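Local atomic coordinates of methylmalonyl-CoA carboxyltransferase 12S subunit (PDB entry 1ON3), a protein that transfers the carboxyl group of methylmalonyl-CoA to the biotin of the 1.3S subunit, as the hexameric core of the transcarboxylase complex. Residues L342-N355 and G382-Y395. Residues are numbered along the deposited sequence; the frame is centred on the assembly and turned at random.
Sequences LDINASDKAAEFVN and GGIIRHGAKMLYAY. With CD (cadmium ion), chain K.
Met391 packs its CE against Ala350 CB, 3.7 Å away, between two helices that run nearly parallel, 25° apart. Small residues, Ser347, Ala350, Ala351, Gly388 and Ala394, line the facing sides and illustrate how such helices close to an axis separation of 7.8 Å. Met391 lays CG against the carbonyl O of Ser347, then bends at its last torsion (chi3 71°), which also brings it tip to tip with the branches of Leu342. Next to it Ser347 is a knob in the hole formed by Ile384, His387, Gly388 and Met391; its OG is tied back to Asp343 O.

Ile344 splits its two branches: CD1 packs against the backbone of Gly382, 3.5 Å from its C, while CG2, anti to the backbone N, rests on one face of the His387 ring. The imidazole is further fixed by ND1, which donates in the ring plane to Gly383 O, with His387 NE2 bound to a cadmium ion at 2.3 Å. Asp348 works beside it: OD1 takes Lys390 NZ on its syn side at 2.8 Å, and OD2 receives a bond from a cadmium-bound water. Lys390 NZ also bonds to the backbone O of Cys523, the C-terminal residue. Replacing Asp348 by an alanine would probably leave Lys390 with one anionic partner fewer, Arg386 of a second subunit without this mate, and that water without its acceptor.

At the far end Val354 CG2 makes a CH-pi contact over one face of the Tyr395 ring, while Val354 CG1 meets Ala394 CB at 3.5 Å.

His387 of the second subunit also binds the cadmium, placing this end at a subunit interface. Leu342 touches strands 316-323 and 326-333, while Tyr395 lies on Val331 and bonds through OH to Gln366 of strand 364-370, setting the helix pair against the sheet of the C-terminal, crotonase-clan half.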
ATOM      1  N   LEU E 342      34.018  -6.430 -24.874  1.00 12.18           N
ATOM      2  CA  LEU E 342      33.416  -5.442 -23.977  1.00 11.60           C
ATOM      3  C   LEU E 342      34.615  -4.899 -23.202  1.00 15.95           C
ATOM      4  O   LEU E 342      35.597  -5.624 -23.008  1.00 15.76           O
ATOM      5  CB  LEU E 342      32.420  -6.101 -23.005  1.00 10.86           C
ATOM      6  CG  LEU E 342      31.046  -6.432 -23.603  1.00  9.39           C
ATOM      7  CD1 LEU E 342      30.224  -7.261 -22.607  1.00 10.47           C
ATOM      8  CD2 LEU E 342      30.326  -5.141 -23.944  1.00 11.73           C
ATOM      9  N   ASP E 343      34.567  -3.628 -22.810  1.00  9.43           N
ATOM     10  CA  ASP E 343      35.653  -3.028 -22.040  1.00 13.17           C
ATOM     11  C   ASP E 343      35.041  -2.079 -21.005  1.00 15.01           C
ATOM     12  O   ASP E 343      33.819  -2.018 -20.866  1.00 12.87           O
ATOM     13  CB  ASP E 343      36.654  -2.294 -22.964  1.00 13.17           C
ATOM     14  CG  ASP E 343      36.077  -1.044 -23.639  1.00 13.56           C
ATOM     15  OD1 ASP E 343      34.843  -0.912 -23.773  1.00 14.35           O
ATOM     16  OD2 ASP E 343      36.885  -0.188 -24.067  1.00 15.61           O
ATOM     17  N   ILE E 344      35.879  -1.374 -20.261  1.00 13.25           N
ATOM     18  CA  ILE E 344      35.378  -0.444 -19.249  1.00 12.16           C
ATOM     19  C   ILE E 344      34.379   0.568 -19.817  1.00 14.40           C
ATOM     20  O   ILE E 344      33.275   0.732 -19.287  1.00 10.21           O
ATOM     21  CB  ILE E 344      36.555   0.335 -18.594  1.00 14.84           C
ATOM     22  CG1 ILE E 344      37.402  -0.625 -17.763  1.00 10.89           C
ATOM     23  CG2 ILE E 344      36.025   1.474 -17.729  1.00 11.35           C
ATOM     24  CD1 ILE E 344      38.754  -0.032 -17.279  1.00 13.13           C
ATOM     25  N   ASN E 345      34.763   1.255 -20.887  1.00 13.07           N
ATOM     26  CA  ASN E 345      33.887   2.267 -21.470  1.00 12.82           C
ATOM     27  C   ASN E 345      32.574   1.720 -22.027  1.00 12.89           C
ATOM     28  O   ASN E 345      31.526   2.338 -21.834  1.00 13.42           O
ATOM     29  CB  ASN E 345      34.630   3.070 -22.541  1.00 11.94           C
ATOM     30  CG  ASN E 345      35.750   3.926 -21.950  1.00 11.97           C
ATOM     31  OD1 ASN E 345      35.922   3.985 -20.731  1.00 14.55           O
ATOM     32  ND2 ASN E 345      36.508   4.590 -22.811  1.00 10.63           N
ATOM     33  N   ALA E 346      32.621   0.576 -22.708  1.00 12.73           N
ATOM     34  CA  ALA E 346      31.399  -0.012 -23.256  1.00 12.15           C
ATOM     35  C   ALA E 346      30.481  -0.484 -22.123  1.00 10.00           C
ATOM     36  O   ALA E 346      29.261  -0.426 -22.243  1.00 12.90           O
ATOM     37  CB  ALA E 346      31.738  -1.169 -24.187  1.00 12.18           C
ATOM     38  N   SER E 347      31.059  -0.949 -21.020  1.00 10.33           N
ATOM     39  CA  SER E 347      30.245  -1.396 -19.877  1.00  8.50           C
ATOM     40  C   SER E 347      29.398  -0.234 -19.337  1.00 12.42           C
ATOM     41  O   SER E 347      28.213  -0.415 -19.013  1.00  9.68           O
ATOM     42  CB  SER E 347      31.148  -1.936 -18.758  1.00  8.39           C
ATOM     43  OG  SER E 347      31.822  -3.115 -19.181  1.00 13.71           O
ATOM     44  N   ASP E 348      30.014   0.947 -19.224  1.00  9.17           N
ATOM     45  CA  ASP E 348      29.309   2.140 -18.751  1.00 10.92           C
ATOM     46  C   ASP E 348      28.214   2.517 -19.753  1.00 11.47           C
ATOM     47  O   ASP E 348      27.074   2.813 -19.373  1.00 10.76           O
ATOM     48  CB  ASP E 348      30.251   3.347 -18.630  1.00  8.35           C
ATOM     49  CG  ASP E 348      31.102   3.336 -17.368  1.00  8.65           C
ATOM     50  OD1 ASP E 348      30.700   2.750 -16.349  1.00 12.05           O
ATOM     51  OD2 ASP E 348      32.173   3.969 -17.392  1.00 12.35           O
ATOM     52  N   LYS E 349      28.585   2.537 -21.031  1.00  9.64           N
ATOM     53  CA  LYS E 349      27.663   2.884 -22.122  1.00  9.84           C
ATOM     54  C   LYS E 349      26.433   1.985 -22.097  1.00 11.11           C
ATOM     55  O   LYS E 349      25.295   2.451 -22.196  1.00 12.27           O
ATOM     56  CB  LYS E 349      28.374   2.739 -23.473  1.00  8.04           C
ATOM     57  CG  LYS E 349      27.506   3.047 -24.691  1.00  9.63           C
ATOM     58  CD  LYS E 349      28.319   2.914 -25.978  1.00  9.55           C
ATOM     59  CE  LYS E 349      27.509   3.221 -27.229  1.00  8.09           C
ATOM     60  NZ  LYS E 349      28.367   3.245 -28.472  1.00  9.81           N
ATOM     61  N   ALA E 350      26.666   0.689 -21.950  1.00  9.51           N
ATOM     62  CA  ALA E 350      25.569  -0.272 -21.920  1.00 12.71           C
ATOM     63  C   ALA E 350      24.705  -0.141 -20.669  1.00 11.11           C
ATOM     64  O   ALA E 350      23.475  -0.048 -20.754  1.00 10.87           O
ATOM     65  CB  ALA E 350      26.125  -1.702 -22.028  1.00  8.40           C
ATOM     66  N   ALA E 351      25.351  -0.127 -19.512  1.00  9.37           N
ATOM     67  CA  ALA E 351      24.641  -0.050 -18.231  1.00 10.99           C
ATOM     68  C   ALA E 351      23.735   1.171 -18.099  1.00 10.79           C
ATOM     69  O   ALA E 351      22.597   1.050 -17.642  1.00  8.58           O
ATOM     70  CB  ALA E 351      25.651  -0.087 -17.068  1.00 11.26           C
ATOM     71  N   GLU E 352      24.238   2.340 -18.495  1.00 12.26           N
ATOM     72  CA  GLU E 352      23.449   3.570 -18.400  1.00  8.22           C
ATOM     73  C   GLU E 352      22.199   3.439 -19.276  1.00 10.99           C
ATOM     74  O   GLU E 352      21.095   3.770 -18.843  1.00 13.06           O
ATOM     75  CB  GLU E 352      24.260   4.791 -18.862  1.00 11.89           C
ATOM     76  CG  GLU E 352      23.490   6.140 -18.697  1.00 14.53           C
ATOM     77  CD  GLU E 352      24.194   7.323 -19.366  1.00 15.40           C
ATOM     78  OE1 GLU E 352      24.618   7.197 -20.536  1.00 17.79           O
ATOM     79  OE2 GLU E 352      24.317   8.384 -18.725  1.00 19.11           O
ATOM     80  N   PHE E 353      22.381   2.949 -20.500  1.00  8.90           N
ATOM     81  CA  PHE E 353      21.268   2.787 -21.438  1.00  8.97           C
ATOM     82  C   PHE E 353      20.246   1.807 -20.871  1.00  8.37           C
ATOM     83  O   PHE E 353      19.042   2.066 -20.904  1.00 12.80           O
ATOM     84  CB  PHE E 353      21.790   2.282 -22.789  1.00 10.72           C
ATOM     85  CG  PHE E 353      20.755   2.268 -23.889  1.00 10.66           C
ATOM     86  CD1 PHE E 353      20.246   3.460 -24.403  1.00 11.48           C
ATOM     87  CD2 PHE E 353      20.323   1.059 -24.446  1.00 14.05           C
ATOM     88  CE1 PHE E 353      19.324   3.454 -25.467  1.00  9.79           C
ATOM     89  CE2 PHE E 353      19.398   1.044 -25.512  1.00  8.97           C
ATOM     90  CZ  PHE E 353      18.903   2.242 -26.020  1.00  7.79           C
ATOM     91  N   VAL E 354      20.726   0.675 -20.360  1.00 10.20           N
ATOM     92  CA  VAL E 354      19.847  -0.333 -19.773  1.00  6.91           C
ATOM     93  C   VAL E 354      19.055   0.246 -18.590  1.00  9.72           C
ATOM     94  O   VAL E 354      17.848   0.060 -18.511  1.00  7.97           O
ATOM     95  CB  VAL E 354      20.650  -1.569 -19.300  1.00  5.24           C
ATOM     96  CG1 VAL E 354      19.788  -2.464 -18.393  1.00  8.47           C
ATOM     97  CG2 VAL E 354      21.147  -2.370 -20.519  1.00  6.10           C
ATOM     98  N   ASN E 355      19.716   0.957 -17.677  1.00 11.77           N
ATOM     99  CA  ASN E 355      18.990   1.537 -16.534  1.00  9.65           C
ATOM    100  C   ASN E 355      17.949   2.545 -16.996  1.00  8.83           C
ATOM    101  O   ASN E 355      16.839   2.590 -16.457  1.00 12.44           O
ATOM    102  CB  ASN E 355      19.940   2.229 -15.548  1.00 16.44           C
ATOM    103  CG  ASN E 355      20.825   1.249 -14.809  1.00 27.92           C
ATOM    104  OD1 ASN E 355      20.405   0.127 -14.506  1.00 27.08           O
ATOM    105  ND2 ASN E 355      22.050   1.671 -14.492  1.00 23.49           N
ATOM    106  N   GLY E 382      42.103  -0.122 -14.564  1.00 13.41           N
ATOM    107  CA  GLY E 382      41.042   0.858 -14.689  1.00 13.58           C
ATOM    108  C   GLY E 382      39.762   0.409 -14.004  1.00 12.96           C
ATOM    109  O   GLY E 382      38.769   1.142 -14.004  1.00 15.25           O
ATOM    110  N   GLY E 383      39.785  -0.790 -13.426  1.00 13.90           N
ATOM    111  CA  GLY E 383      38.621  -1.319 -12.730  1.00 13.08           C
ATOM    112  C   GLY E 383      37.568  -1.995 -13.597  1.00 17.30           C
ATOM    113  O   GLY E 383      36.373  -1.764 -13.416  1.00 10.56           O
ATOM    114  N   ILE E 384      37.983  -2.828 -14.545  1.00 14.16           N
ATOM    115  CA  ILE E 384      37.002  -3.523 -15.370  1.00 13.89           C
ATOM    116  C   ILE E 384      36.086  -4.380 -14.489  1.00 15.47           C
ATOM    117  O   ILE E 384      34.932  -4.639 -14.837  1.00 11.73           O
ATOM    118  CB  ILE E 384      37.688  -4.418 -16.442  1.00 14.56           C
ATOM    119  CG1 ILE E 384      36.622  -5.146 -17.269  1.00 17.10           C
ATOM    120  CG2 ILE E 384      38.645  -5.414 -15.772  1.00 13.03           C
ATOM    121  CD1 ILE E 384      35.637  -4.215 -17.969  1.00 17.07           C
ATOM    122  N   ILE E 385      36.590  -4.821 -13.339  1.00 12.78           N
ATOM    123  CA  ILE E 385      35.774  -5.634 -12.454  1.00 11.43           C
ATOM    124  C   ILE E 385      34.539  -4.839 -11.991  1.00 11.89           C
ATOM    125  O   ILE E 385      33.411  -5.299 -12.131  1.00 11.24           O
ATOM    126  CB  ILE E 385      36.598  -6.122 -11.236  1.00 13.03           C
ATOM    127  CG1 ILE E 385      37.563  -7.228 -11.699  1.00  9.10           C
ATOM    128  CG2 ILE E 385      35.679  -6.663 -10.140  1.00 11.20           C
ATOM    129  CD1 ILE E 385      38.521  -7.692 -10.623  1.00  9.51           C
ATOM    130  N   ARG E 386      34.741  -3.640 -11.472  1.00 10.39           N
ATOM    131  CA  ARG E 386      33.590  -2.859 -11.014  1.00 10.39           C
ATOM    132  C   ARG E 386      32.785  -2.213 -12.157  1.00 10.39           C
ATOM    133  O   ARG E 386      31.585  -1.993 -12.010  1.00 13.63           O
ATOM    134  CB  ARG E 386      34.035  -1.811  -9.985  1.00  8.45           C
ATOM    135  CG  ARG E 386      35.040  -0.789 -10.491  1.00 10.44           C
ATOM    136  CD  ARG E 386      35.733  -0.107  -9.309  1.00 13.44           C
ATOM    137  NE  ARG E 386      36.835   0.752  -9.743  1.00 13.27           N
ATOM    138  CZ  ARG E 386      36.702   1.982 -10.222  1.00 15.89           C
ATOM    139  NH1 ARG E 386      35.497   2.537 -10.337  1.00 16.03           N
ATOM    140  NH2 ARG E 386      37.782   2.658 -10.606  1.00 13.75           N
ATOM    141  N   HIS E 387      33.419  -1.917 -13.291  1.00  8.11           N
ATOM    142  CA  HIS E 387      32.672  -1.325 -14.402  1.00  8.36           C
ATOM    143  C   HIS E 387      31.835  -2.397 -15.116  1.00 12.81           C
ATOM    144  O   HIS E 387      30.654  -2.198 -15.387  1.00 10.75           O
ATOM    145  CB  HIS E 387      33.602  -0.631 -15.411  1.00  9.47           C
ATOM    146  CG  HIS E 387      34.161   0.676 -14.929  1.00  8.77           C
ATOM    147  ND1 HIS E 387      35.220   0.755 -14.050  1.00 13.21           N
ATOM    148  CD2 HIS E 387      33.810   1.954 -15.209  1.00 13.00           C
ATOM    149  CE1 HIS E 387      35.498   2.027 -13.811  1.00 11.64           C
ATOM    150  NE2 HIS E 387      34.656   2.775 -14.501  1.00 10.52           N
ATOM    151  N   GLY E 388      32.448  -3.539 -15.403  1.00 13.25           N
ATOM    152  CA  GLY E 388      31.736  -4.615 -16.068  1.00 12.54           C
ATOM    153  C   GLY E 388      30.557  -5.060 -15.225  1.00 10.38           C
ATOM    154  O   GLY E 388      29.505  -5.426 -15.752  1.00  9.48           O
ATOM    155  N   ALA E 389      30.724  -5.002 -13.907  1.00  8.30           N
ATOM    156  CA  ALA E 389      29.661  -5.400 -12.986  1.00  9.46           C
ATOM    157  C   ALA E 389      28.391  -4.555 -13.180  1.00 12.93           C
ATOM    158  O   ALA E 389      27.289  -4.989 -12.828  1.00 11.14           O
ATOM    159  CB  ALA E 389      30.144  -5.279 -11.546  1.00 10.59           C
ATOM    160  N   LYS E 390      28.549  -3.352 -13.726  1.00 10.51           N
ATOM    161  CA  LYS E 390      27.409  -2.475 -13.962  1.00 13.16           C
ATOM    162  C   LYS E 390      26.430  -3.085 -14.954  1.00 12.09           C
ATOM    163  O   LYS E 390      25.233  -2.891 -14.833  1.00 11.73           O
ATOM    164  CB  LYS E 390      27.873  -1.123 -14.488  1.00 12.95           C
ATOM    165  CG  LYS E 390      28.694  -0.336 -13.479  1.00 12.47           C
ATOM    166  CD  LYS E 390      29.184   0.986 -14.052  1.00  8.60           C
ATOM    167  CE  LYS E 390      30.114   1.680 -13.037  1.00 14.79           C
ATOM    168  NZ  LYS E 390      30.634   2.990 -13.547  1.00 16.19           N
ATOM    169  N   MET E 391      26.934  -3.804 -15.952  1.00  9.02           N
ATOM    170  CA  MET E 391      26.035  -4.432 -16.926  1.00  8.52           C
ATOM    171  C   MET E 391      25.242  -5.554 -16.260  1.00  9.38           C
ATOM    172  O   MET E 391      24.031  -5.675 -16.455  1.00  8.00           O
ATOM    173  CB  MET E 391      26.831  -4.990 -18.109  1.00  7.61           C
ATOM    174  CG  MET E 391      27.395  -3.908 -19.008  1.00 11.51           C
ATOM    175  SD  MET E 391      28.328  -4.567 -20.397  1.00 13.65           S
ATOM    176  CE  MET E 391      27.016  -5.269 -21.419  1.00 12.43           C
ATOM    177  N   LEU E 392      25.931  -6.393 -15.485  1.00  8.84           N
ATOM    178  CA  LEU E 392      25.259  -7.474 -14.781  1.00  9.40           C
ATOM    179  C   LEU E 392      24.237  -6.872 -13.825  1.00 11.56           C
ATOM    180  O   LEU E 392      23.124  -7.378 -13.682  1.00 10.34           O
ATOM    181  CB  LEU E 392      26.272  -8.299 -13.991  1.00 11.29           C
ATOM    182  CG  LEU E 392      27.348  -8.922 -14.878  1.00 13.23           C
ATOM    183  CD1 LEU E 392      28.511  -9.417 -14.013  1.00 13.83           C
ATOM    184  CD2 LEU E 392      26.718 -10.043 -15.700  1.00 12.56           C
ATOM    185  N   TYR E 393      24.619  -5.785 -13.163  1.00 10.29           N
ATOM    186  CA  TYR E 393      23.712  -5.152 -12.226  1.00  8.73           C
ATOM    187  C   TYR E 393      22.476  -4.599 -12.934  1.00 10.96           C
ATOM    188  O   TYR E 393      21.343  -4.919 -12.550  1.00 10.38           O
ATOM    189  CB  TYR E 393      24.403  -4.015 -11.479  1.00  9.97           C
ATOM    190  CG  TYR E 393      23.541  -3.468 -10.370  1.00 12.16           C
ATOM    191  CD1 TYR E 393      23.715  -3.882  -9.057  1.00  9.98           C
ATOM    192  CD2 TYR E 393      22.502  -2.579 -10.650  1.00 17.72           C
ATOM    193  CE1 TYR E 393      22.874  -3.430  -8.036  1.00 16.47           C
ATOM    194  CE2 TYR E 393      21.654  -2.129  -9.647  1.00 20.37           C
ATOM    195  CZ  TYR E 393      21.845  -2.557  -8.344  1.00 19.66           C
ATOM    196  OH  TYR E 393      20.992  -2.109  -7.360  1.00 27.54           O
ATOM    197  N   ALA E 394      22.699  -3.759 -13.945  1.00  5.55           N
ATOM    198  CA  ALA E 394      21.600  -3.134 -14.674  1.00 10.67           C
ATOM    199  C   ALA E 394      20.618  -4.146 -15.248  1.00 11.78           C
ATOM    200  O   ALA E 394      19.409  -4.005 -15.083  1.00  8.63           O
ATOM    201  CB  ALA E 394      22.138  -2.232 -15.789  1.00  9.37           C
ATOM    202  N   TYR E 395      21.122  -5.169 -15.930  1.00  7.83           N
ATOM    203  CA  TYR E 395      20.214  -6.171 -16.486  1.00  8.22           C
ATOM    204  C   TYR E 395      19.491  -6.976 -15.399  1.00  9.65           C
ATOM    205  O   TYR E 395      18.279  -7.191 -15.492  1.00  9.81           O
ATOM    206  CB  TYR E 395      20.976  -7.109 -17.425  1.00 10.25           C
ATOM    207  CG  TYR E 395      21.122  -6.567 -18.828  1.00 10.60           C
ATOM    208  CD1 TYR E 395      22.376  -6.408 -19.403  1.00  9.19           C
ATOM    209  CD2 TYR E 395      19.998  -6.236 -19.588  1.00 12.49           C
ATOM    210  CE1 TYR E 395      22.518  -5.936 -20.699  1.00 12.55           C
ATOM    211  CE2 TYR E 395      20.130  -5.762 -20.895  1.00 11.85           C
ATOM    212  CZ  TYR E 395      21.394  -5.615 -21.438  1.00 12.71           C
ATOM    213  OH  TYR E 395      21.546  -5.144 -22.717  1.00 11.19           O
TER
HETATM  214 CD    CD K7002      34.720   5.070 -14.124  1.00 13.60          CD
HETATM  215  O   HOH W   1      32.690   4.976 -15.099  1.00 11.17           O
HETATM  216  O   HOH W   2      18.068  -1.522 -14.464  1.00 16.43           O
HETATM  217  O   HOH W   3      33.806   4.627 -11.997  1.00 15.47           O
HETATM  218  O   HOH W   4      35.836   5.710 -16.148  1.00 14.85           O
HETATM  219  O   HOH W   5      36.983   5.082 -13.321  1.00  7.97           O